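Local coordinates for protein monoglyceride lipase (Saccharomyces cerevisiae, PDB 4ZWN) that hydrolyses monoacylglycerols, with a strong preference for monounsaturated ones, to free fatty acids and glycerol, and takes part in breaking down fatty acid ethyl esters, at residues T31-L36 with M49-Q54; V264-G269 with K282-C287. The protein carries 2 engineered substitutions. All blocks are in the same frame, centred on the assembly; numbering follows the deposited sequence.

In the fold
Both contacts reach the same eight-stranded mixed sheet of this alpha/beta hydrolase, near its two sides. Contact 1 comes first along the chain: the loop 31-36, just before strand 37-41, runs antiparallel beside the end of strand 44-51, second from one border. Contact 2 opens only after contact 1 has closed, pairing strand 264-269, second from the other border, with helix 277-286. Their centres lie 30 Å apart on opposite sides of the chain's centre, the nearest atoms still about 18 Å from each other. Contact 1 is a surface contact away from the inferred catalytic residues; contact 2 is buried, and its strand and helix flank the chain segment that holds Asp-272, the inferred charge-relay acid.

Contact 1 of 2, residues T31-L36 with M49-Q54; sequences TTVPEL and MFWPVQ
Pro-34 lies on the indole of Trp-51 in a CH-pi contact: its CD sits 3.5 Å from the centroid of the Trp-51 six-membered ring, 14° off the normal. With CG of Trp-51 anti to the backbone N (chi1 -154°), the indole swings out toward the loop. CE of the extended Met-49 chain comes within 4.2 Å of Leu-36 CG. Toward Leu-36, too, a water bridges Glu-35 O and Phe-50 N.

The direct hydrogen bonds gather at the other end. Trp-51 NE1 donates to Thr-31 OG1 at 3.0 Å, within the ring plane but bent to 141°; that hydroxyl is also hydrogen-bonded to Asp-82 OD1 of helix 78-86. The amide of Gln-54 grips the backbone of Thr-32 twice: Thr-32 N gives to Gln-54 OE1 (2.8 Å), while Gln-54 NE2 reaches Thr-32 O at 3.1 Å, nearly straight and on a carbonyl lone pair. This pairing fixes the rotation of the amide.

With the indole cut back to an alanine, Pro-34 is likely to lose its packing and Thr-31 OG1 to keep Asp-82 but not the NE1 bond.

The loop thus runs antiparallel beside the strand end, ahead of the 37-41/44-51 hairpin that borders the alpha/beta-hydrolase sheet.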
ATOM      1  N   THR A  31     -15.510   8.592 -12.207  1.00 43.24           N
ATOM      2  CA  THR A  31     -14.920   9.888 -12.518  1.00 38.13           C
ATOM      3  C   THR A  31     -13.958   9.775 -13.694  1.00 39.94           C
ATOM      4  O   THR A  31     -13.814   8.711 -14.296  1.00 45.12           O
ATOM      5  CB  THR A  31     -14.177  10.486 -11.308  1.00 34.34           C
ATOM      6  OG1 THR A  31     -13.073   9.645 -10.953  1.00 40.84           O
ATOM      7  CG2 THR A  31     -15.113  10.620 -10.123  1.00 28.46           C
ATOM      8  N   THR A  32     -13.300  10.884 -14.017  1.00 45.58           N
ATOM      9  CA  THR A  32     -12.375  10.930 -15.140  1.00 41.24           C
ATOM     10  C   THR A  32     -10.997  10.401 -14.751  1.00 38.99           C
ATOM     11  O   THR A  32     -10.322  10.969 -13.892  1.00 40.91           O
ATOM     12  CB  THR A  32     -12.230  12.363 -15.684  1.00 43.62           C
ATOM     13  OG1 THR A  32     -13.522  12.872 -16.039  1.00 50.03           O
ATOM     14  CG2 THR A  32     -11.323  12.382 -16.905  1.00 34.21           C
ATOM     15  N   VAL A  33     -10.585   9.313 -15.392  1.00 44.79           N
ATOM     16  CA  VAL A  33      -9.284   8.712 -15.128  1.00 44.31           C
ATOM     17  C   VAL A  33      -8.156   9.640 -15.572  1.00 44.88           C
ATOM     18  O   VAL A  33      -8.109  10.056 -16.729  1.00 47.65           O
ATOM     19  CB  VAL A  33      -9.142   7.349 -15.832  1.00 41.76           C
ATOM     20  CG1 VAL A  33      -7.758   6.765 -15.591  1.00 40.58           C
ATOM     21  CG2 VAL A  33     -10.224   6.391 -15.350  1.00 43.32           C
ATOM     22  N   PRO A  34      -7.250   9.976 -14.640  1.00 45.44           N
ATOM     23  CA  PRO A  34      -6.118  10.883 -14.869  1.00 43.50           C
ATOM     24  C   PRO A  34      -5.110  10.354 -15.885  1.00 44.73           C
ATOM     25  O   PRO A  34      -5.031   9.154 -16.150  1.00 41.54           O
ATOM     26  CB  PRO A  34      -5.467  10.993 -13.486  1.00 43.52           C
ATOM     27  CG  PRO A  34      -6.551  10.635 -12.529  1.00 45.93           C
ATOM     28  CD  PRO A  34      -7.362   9.590 -13.225  1.00 37.84           C
ATOM     29  N   GLU A  35      -4.342  11.277 -16.448  1.00 42.77           N
ATOM     30  CA  GLU A  35      -3.273  10.969 -17.391  1.00 47.00           C
ATOM     31  C   GLU A  35      -2.188  10.144 -16.695  1.00 47.94           C
ATOM     32  O   GLU A  35      -1.738  10.500 -15.610  1.00 44.97           O
ATOM     33  CB  GLU A  35      -2.675  12.267 -17.931  1.00 52.87           C
ATOM     34  CG  GLU A  35      -1.362  12.165 -18.696  1.00 52.52           C
ATOM     35  CD  GLU A  35      -0.831  13.520 -19.152  1.00 65.63           C
ATOM     36  OE1 GLU A  35      -1.595  14.503 -19.109  1.00 64.08           O
ATOM     37  OE2 GLU A  35       0.357  13.604 -19.542  1.00 66.00           O
ATOM     38  N   LEU A  36      -1.774   9.027 -17.283  1.00 47.59           N
ATOM     39  CA  LEU A  36      -0.608   8.328 -16.736  1.00 39.09           C
ATOM     40  C   LEU A  36       0.637   9.180 -17.094  1.00 43.47           C
ATOM     41  O   LEU A  36       0.978   9.336 -18.306  1.00 51.64           O
ATOM     42  CB  LEU A  36      -0.513   6.876 -17.246  1.00 41.84           C
ATOM     43  CG  LEU A  36       0.238   5.914 -16.314  1.00 46.51           C
ATOM     44  CD1 LEU A  36      -0.081   4.439 -16.551  1.00 49.33           C
ATOM     45  CD2 LEU A  36       1.730   6.145 -16.436  1.00 44.36           C
ATOM     46  N   MET A  49       0.226   9.008 -11.099  1.00 41.91           N
ATOM     47  CA  MET A  49      -1.090   9.573 -11.353  1.00 32.81           C
ATOM     48  C   MET A  49      -1.481  10.572 -10.281  1.00 38.05           C
ATOM     49  O   MET A  49      -1.240  10.353  -9.093  1.00 35.04           O
ATOM     50  CB  MET A  49      -2.148   8.476 -11.424  1.00 30.62           C
ATOM     51  CG  MET A  49      -2.220   7.755 -12.743  1.00 33.31           C
ATOM     52  SD  MET A  49      -3.648   6.665 -12.783  1.00 33.44           S
ATOM     53  CE  MET A  49      -3.514   6.008 -14.443  1.00 41.02           C
ATOM     54  N   PHE A  50      -2.085  11.673 -10.708  1.00 38.51           N
ATOM     55  CA  PHE A  50      -2.705  12.596  -9.776  1.00 36.17           C
ATOM     56  C   PHE A  50      -4.208  12.597 -10.001  1.00 38.06           C
ATOM     57  O   PHE A  50      -4.687  13.072 -11.029  1.00 37.67           O
ATOM     58  CB  PHE A  50      -2.145  14.006  -9.930  1.00 35.46           C
ATOM     59  CG  PHE A  50      -2.944  15.043  -9.201  1.00 38.83           C
ATOM     60  CD1 PHE A  50      -2.948  15.082  -7.816  1.00 33.77           C
ATOM     61  CD2 PHE A  50      -3.706  15.964  -9.897  1.00 40.56           C
ATOM     62  CE1 PHE A  50      -3.692  16.030  -7.140  1.00 42.55           C
ATOM     63  CE2 PHE A  50      -4.451  16.914  -9.229  1.00 39.20           C
ATOM     64  CZ  PHE A  50      -4.446  16.947  -7.847  1.00 44.40           C
ATOM     65  N   TRP A  51      -4.945  12.054  -9.039  1.00 38.14           N
ATOM     66  CA  TRP A  51      -6.392  11.938  -9.164  1.00 38.40           C
ATOM     67  C   TRP A  51      -7.091  13.069  -8.421  1.00 33.39           C
ATOM     68  O   TRP A  51      -7.118  13.082  -7.192  1.00 42.79           O
ATOM     69  CB  TRP A  51      -6.865  10.585  -8.635  1.00 33.70           C
ATOM     70  CG  TRP A  51      -8.147  10.125  -9.244  1.00 36.24           C
ATOM     71  CD1 TRP A  51      -9.345  10.781  -9.228  1.00 32.15           C
ATOM     72  CD2 TRP A  51      -8.367   8.902  -9.953  1.00 34.43           C
ATOM     73  NE1 TRP A  51     -10.296  10.041  -9.890  1.00 32.84           N
ATOM     74  CE2 TRP A  51      -9.722   8.882 -10.344  1.00 36.35           C
ATOM     75  CE3 TRP A  51      -7.550   7.820 -10.297  1.00 31.75           C
ATOM     76  CZ2 TRP A  51     -10.278   7.824 -11.061  1.00 34.45           C
ATOM     77  CZ3 TRP A  51      -8.104   6.769 -11.009  1.00 32.05           C
ATOM     78  CH2 TRP A  51      -9.455   6.779 -11.382  1.00 32.58           C
ATOM     79  N   PRO A  52      -7.665  14.023  -9.170  1.00 36.51           N
ATOM     80  CA  PRO A  52      -8.287  15.217  -8.585  1.00 38.36           C
ATOM     81  C   PRO A  52      -9.681  14.952  -8.024  1.00 35.45           C
ATOM     82  O   PRO A  52     -10.338  13.992  -8.426  1.00 35.03           O
ATOM     83  CB  PRO A  52      -8.356  16.181  -9.770  1.00 30.83           C
ATOM     84  CG  PRO A  52      -8.521  15.285 -10.953  1.00 36.71           C
ATOM     85  CD  PRO A  52      -7.754  14.019 -10.642  1.00 37.07           C
ATOM     86  N   VAL A  53     -10.119  15.800  -7.100  1.00 42.84           N
ATOM     87  CA  VAL A  53     -11.475  15.719  -6.574  1.00 41.53           C
ATOM     88  C   VAL A  53     -12.475  16.055  -7.673  1.00 38.13           C
ATOM     89  O   VAL A  53     -12.368  17.099  -8.316  1.00 48.69           O
ATOM     90  CB  VAL A  53     -11.683  16.672  -5.381  1.00 44.76           C
ATOM     91  CG1 VAL A  53     -13.140  16.668  -4.948  1.00 44.06           C
ATOM     92  CG2 VAL A  53     -10.771  16.286  -4.223  1.00 41.25           C
ATOM     93  N   GLN A  54     -13.436  15.164  -7.897  1.00 40.43           N
ATOM     94  CA  GLN A  54     -14.447  15.370  -8.932  1.00 41.14           C
ATOM     95  C   GLN A  54     -15.855  15.081  -8.424  1.00 42.92           C
ATOM     96  O   GLN A  54     -16.443  14.060  -8.775  1.00 43.12           O
ATOM     97  CB  GLN A  54     -14.158  14.485 -10.146  1.00 38.26           C
ATOM     98  CG  GLN A  54     -12.767  14.650 -10.728  1.00 41.81           C
ATOM     99  CD  GLN A  54     -12.469  13.638 -11.815  1.00 45.42           C
ATOM    100  OE1 GLN A  54     -13.320  13.339 -12.654  1.00 46.02           O
ATOM    101  NE2 GLN A  54     -11.256  13.096 -11.801  1.00 42.97           N
TER
HETATM  102  O   HOH W   1      -1.858  12.220 -13.716  1.00 39.95           O

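Contact 2 of 2, residues V264-G269 with K282-C287; sequences VIIMHG and KFIRDC. Engineered in segment 282-287: Arg-285 (natural residue Gln).
Ile-266 and Ile-284 lie alongside in opposing senses, their CD1 atoms meeting at 3.8 Å. The same Ile-266 CD1 also comes within 3.6 Å of Phe-283 CD2, where the side chains are roughly perpendicular and the methyl approaches the ring obliquely. In Ile-266, CG1 stands anti to the carbonyl carbon (chi1 -68°), and the extended chain beyond it carries CD1 in between the two helix residues.

Val-264, two residues earlier on the same side of the strand, divides its branches. CG1 lies near the plane of the Phe-283 ring, at its edge, 4.5 Å from CE2 of Phe-283, while Val-264 CG2 packs on Cys-287 SG at 3.7 Å. The CB of Cys-287, first residue past the helical turns, is directed at the strand. Strand and helix segments run antiparallel, 168° between their directions and 9.8 Å between axes, as in a beta-alpha-beta crossover; strand 292-297 completes the unit, and its Leu-294 touches both isoleucines.

On the helix, Lys-282 NZ forms a salt bridge with Asp-286 OD2 (2.9 Å) and hydrogen-bonds to Tyr-247 O. No hydrogen bond joins 264-269 to 282-287, which therefore meet through apolar packing; one turn earlier on the helix, Ser-280 OG is hydrogen-bonded to His-268 ND1 of the strand.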
ATOM      1  N   VAL A 264      -3.229   6.722  13.619  1.00 37.77           N
ATOM      2  CA  VAL A 264      -3.009   5.481  12.883  1.00 33.41           C
ATOM      3  C   VAL A 264      -4.289   4.681  12.794  1.00 31.43           C
ATOM      4  O   VAL A 264      -5.060   4.624  13.755  1.00 40.15           O
ATOM      5  CB  VAL A 264      -1.948   4.576  13.550  1.00 35.94           C
ATOM      6  CG1 VAL A 264      -0.942   4.090  12.513  1.00 34.38           C
ATOM      7  CG2 VAL A 264      -1.278   5.282  14.710  1.00 34.85           C
ATOM      8  N   ILE A 265      -4.519   4.053  11.652  1.00 27.41           N
ATOM      9  CA  ILE A 265      -5.585   3.077  11.572  1.00 31.12           C
ATOM     10  C   ILE A 265      -5.167   1.963  10.617  1.00 30.72           C
ATOM     11  O   ILE A 265      -4.649   2.209   9.525  1.00 27.44           O
ATOM     12  CB  ILE A 265      -6.927   3.707  11.129  1.00 33.22           C
ATOM     13  CG1 ILE A 265      -8.080   2.698  11.232  1.00 33.31           C
ATOM     14  CG2 ILE A 265      -6.846   4.326   9.736  1.00 31.70           C
ATOM     15  CD1 ILE A 265      -9.463   3.332  11.261  1.00 31.83           C
ATOM     16  N   ILE A 266      -5.342   0.726  11.064  1.00 30.68           N
ATOM     17  CA  ILE A 266      -5.050  -0.422  10.220  1.00 24.11           C
ATOM     18  C   ILE A 266      -6.340  -1.145   9.870  1.00 27.51           C
ATOM     19  O   ILE A 266      -7.173  -1.417  10.763  1.00 29.28           O
ATOM     20  CB  ILE A 266      -4.060  -1.398  10.889  1.00 25.68           C
ATOM     21  CG1 ILE A 266      -2.660  -0.759  10.997  1.00 28.11           C
ATOM     22  CG2 ILE A 266      -3.976  -2.692  10.091  1.00 24.79           C
ATOM     23  CD1 ILE A 266      -1.616  -1.610  11.719  1.00 34.82           C
ATOM     24  N   MET A 267      -6.525  -1.430   8.576  1.00 25.76           N
ATOM     25  CA  MET A 267      -7.704  -2.194   8.162  1.00 29.76           C
ATOM     26  C   MET A 267      -7.229  -3.502   7.537  1.00 28.40           C
ATOM     27  O   MET A 267      -6.355  -3.507   6.648  1.00 30.15           O
ATOM     28  CB  MET A 267      -8.556  -1.406   7.211  1.00 27.74           C
ATOM     29  CG  MET A 267      -8.785  -0.034   7.744  1.00 25.62           C
ATOM     30  SD  MET A 267      -9.239   1.248   6.608  1.00 61.06           S
ATOM     31  CE  MET A 267      -9.557   2.524   7.819  1.00 39.81           C
ATOM     32  N   HIS A 268      -7.809  -4.608   7.994  1.00 31.20           N
ATOM     33  CA  HIS A 268      -7.269  -5.926   7.716  1.00 28.07           C
ATOM     34  C   HIS A 268      -8.392  -6.943   7.646  1.00 28.27           C
ATOM     35  O   HIS A 268      -9.162  -7.070   8.596  1.00 31.97           O
ATOM     36  CB  HIS A 268      -6.257  -6.302   8.805  1.00 27.42           C
ATOM     37  CG  HIS A 268      -5.269  -7.345   8.388  1.00 30.69           C
ATOM     38  ND1 HIS A 268      -3.951  -7.316   8.789  1.00 27.82           N
ATOM     39  CD2 HIS A 268      -5.394  -8.435   7.591  1.00 29.37           C
ATOM     40  CE1 HIS A 268      -3.308  -8.340   8.263  1.00 25.95           C
ATOM     41  NE2 HIS A 268      -4.157  -9.035   7.531  1.00 32.95           N
ATOM     42  N   GLY A 269      -8.455  -7.690   6.549  1.00 26.93           N
ATOM     43  CA  GLY A 269      -9.458  -8.729   6.414  1.00 32.51           C
ATOM     44  C   GLY A 269      -9.230  -9.831   7.430  1.00 29.22           C
ATOM     45  O   GLY A 269      -8.100 -10.283   7.620  1.00 29.47           O
ATOM     46  N   LYS A 282      -0.642  -6.842  16.934  1.00 25.04           N
ATOM     47  CA  LYS A 282       0.498  -6.547  17.793  1.00 26.68           C
ATOM     48  C   LYS A 282       1.045  -5.145  17.540  1.00 29.14           C
ATOM     49  O   LYS A 282       1.507  -4.481  18.465  1.00 29.32           O
ATOM     50  CB  LYS A 282       1.603  -7.585  17.599  1.00 27.49           C
ATOM     51  CG  LYS A 282       2.771  -7.433  18.562  1.00 26.03           C
ATOM     52  CD  LYS A 282       3.773  -8.565  18.389  1.00 33.41           C
ATOM     53  CE  LYS A 282       4.928  -8.449  19.376  1.00 28.21           C
ATOM     54  NZ  LYS A 282       5.741  -7.222  19.150  1.00 28.67           N
ATOM     55  N   PHE A 283       0.991  -4.695  16.290  1.00 32.30           N
ATOM     56  CA  PHE A 283       1.492  -3.365  15.952  1.00 30.56           C
ATOM     57  C   PHE A 283       0.700  -2.274  16.666  1.00 28.62           C
ATOM     58  O   PHE A 283       1.280  -1.348  17.231  1.00 28.95           O
ATOM     59  CB  PHE A 283       1.456  -3.126  14.438  1.00 28.72           C
ATOM     60  CG  PHE A 283       1.976  -1.775  14.035  1.00 28.89           C
ATOM     61  CD1 PHE A 283       3.334  -1.560  13.880  1.00 27.81           C
ATOM     62  CD2 PHE A 283       1.108  -0.713  13.837  1.00 33.19           C
ATOM     63  CE1 PHE A 283       3.814  -0.317  13.525  1.00 32.84           C
ATOM     64  CE2 PHE A 283       1.583   0.532  13.484  1.00 30.81           C
ATOM     65  CZ  PHE A 283       2.938   0.730  13.327  1.00 31.60           C
ATOM     66  N   ILE A 284      -0.625  -2.388  16.635  1.00 25.62           N
ATOM     67  CA  ILE A 284      -1.488  -1.423  17.312  1.00 31.54           C
ATOM     68  C   ILE A 284      -1.224  -1.420  18.819  1.00 31.32           C
ATOM     69  O   ILE A 284      -1.187  -0.362  19.447  1.00 33.23           O
ATOM     70  CB  ILE A 284      -2.976  -1.716  17.038  1.00 30.74           C
ATOM     71  CG1 ILE A 284      -3.267  -1.566  15.547  1.00 30.96           C
ATOM     72  CG2 ILE A 284      -3.870  -0.765  17.819  1.00 33.13           C
ATOM     73  CD1 ILE A 284      -2.937  -0.185  15.006  1.00 27.61           C
ATOM     74  N   ARG A 285      -1.025  -2.605  19.387  1.00 32.31           N
ATOM     75  CA  ARG A 285      -0.641  -2.739  20.787  1.00 27.88           C
ATOM     76  C   ARG A 285       0.650  -1.991  21.112  1.00 37.29           C
ATOM     77  O   ARG A 285       0.733  -1.295  22.125  1.00 42.50           O
ATOM     78  CB  ARG A 285      -0.474  -4.209  21.154  1.00 33.56           C
ATOM     79  CG  ARG A 285      -1.746  -4.911  21.546  1.00 33.74           C
ATOM     80  CD  ARG A 285      -1.433  -6.322  22.001  1.00 37.48           C
ATOM     81  NE  ARG A 285      -2.570  -6.939  22.671  1.00 46.37           N
ATOM     82  CZ  ARG A 285      -2.708  -7.014  23.991  1.00 50.53           C
ATOM     83  NH1 ARG A 285      -1.770  -6.518  24.788  1.00 44.26           N
ATOM     84  NH2 ARG A 285      -3.781  -7.593  24.514  1.00 53.21           N
ATOM     85  N   ASP A 286       1.656  -2.144  20.253  1.00 31.93           N
ATOM     86  CA  ASP A 286       2.969  -1.552  20.500  1.00 36.31           C
ATOM     87  C   ASP A 286       3.021  -0.061  20.164  1.00 32.63           C
ATOM     88  O   ASP A 286       3.874   0.664  20.678  1.00 34.14           O
ATOM     89  CB  ASP A 286       4.052  -2.287  19.698  1.00 32.88           C
ATOM     90  CG  ASP A 286       4.214  -3.738  20.117  1.00 36.24           C
ATOM     91  OD1 ASP A 286       3.816  -4.089  21.248  1.00 36.36           O
ATOM     92  OD2 ASP A 286       4.752  -4.527  19.309  1.00 34.10           O
ATOM     93  N   CYS A 287       2.120   0.393  19.298  1.00 31.74           N
ATOM     94  CA  CYS A 287       2.127   1.785  18.847  1.00 30.38           C
ATOM     95  C   CYS A 287       1.843   2.745  19.997  1.00 29.67           C
ATOM     96  O   CYS A 287       0.859   2.582  20.715  1.00 34.59           O
ATOM     97  CB  CYS A 287       1.105   1.992  17.727  1.00 37.96           C
ATOM     98  SG  CYS A 287       1.120   3.645  16.984  1.00 34.60           S
TER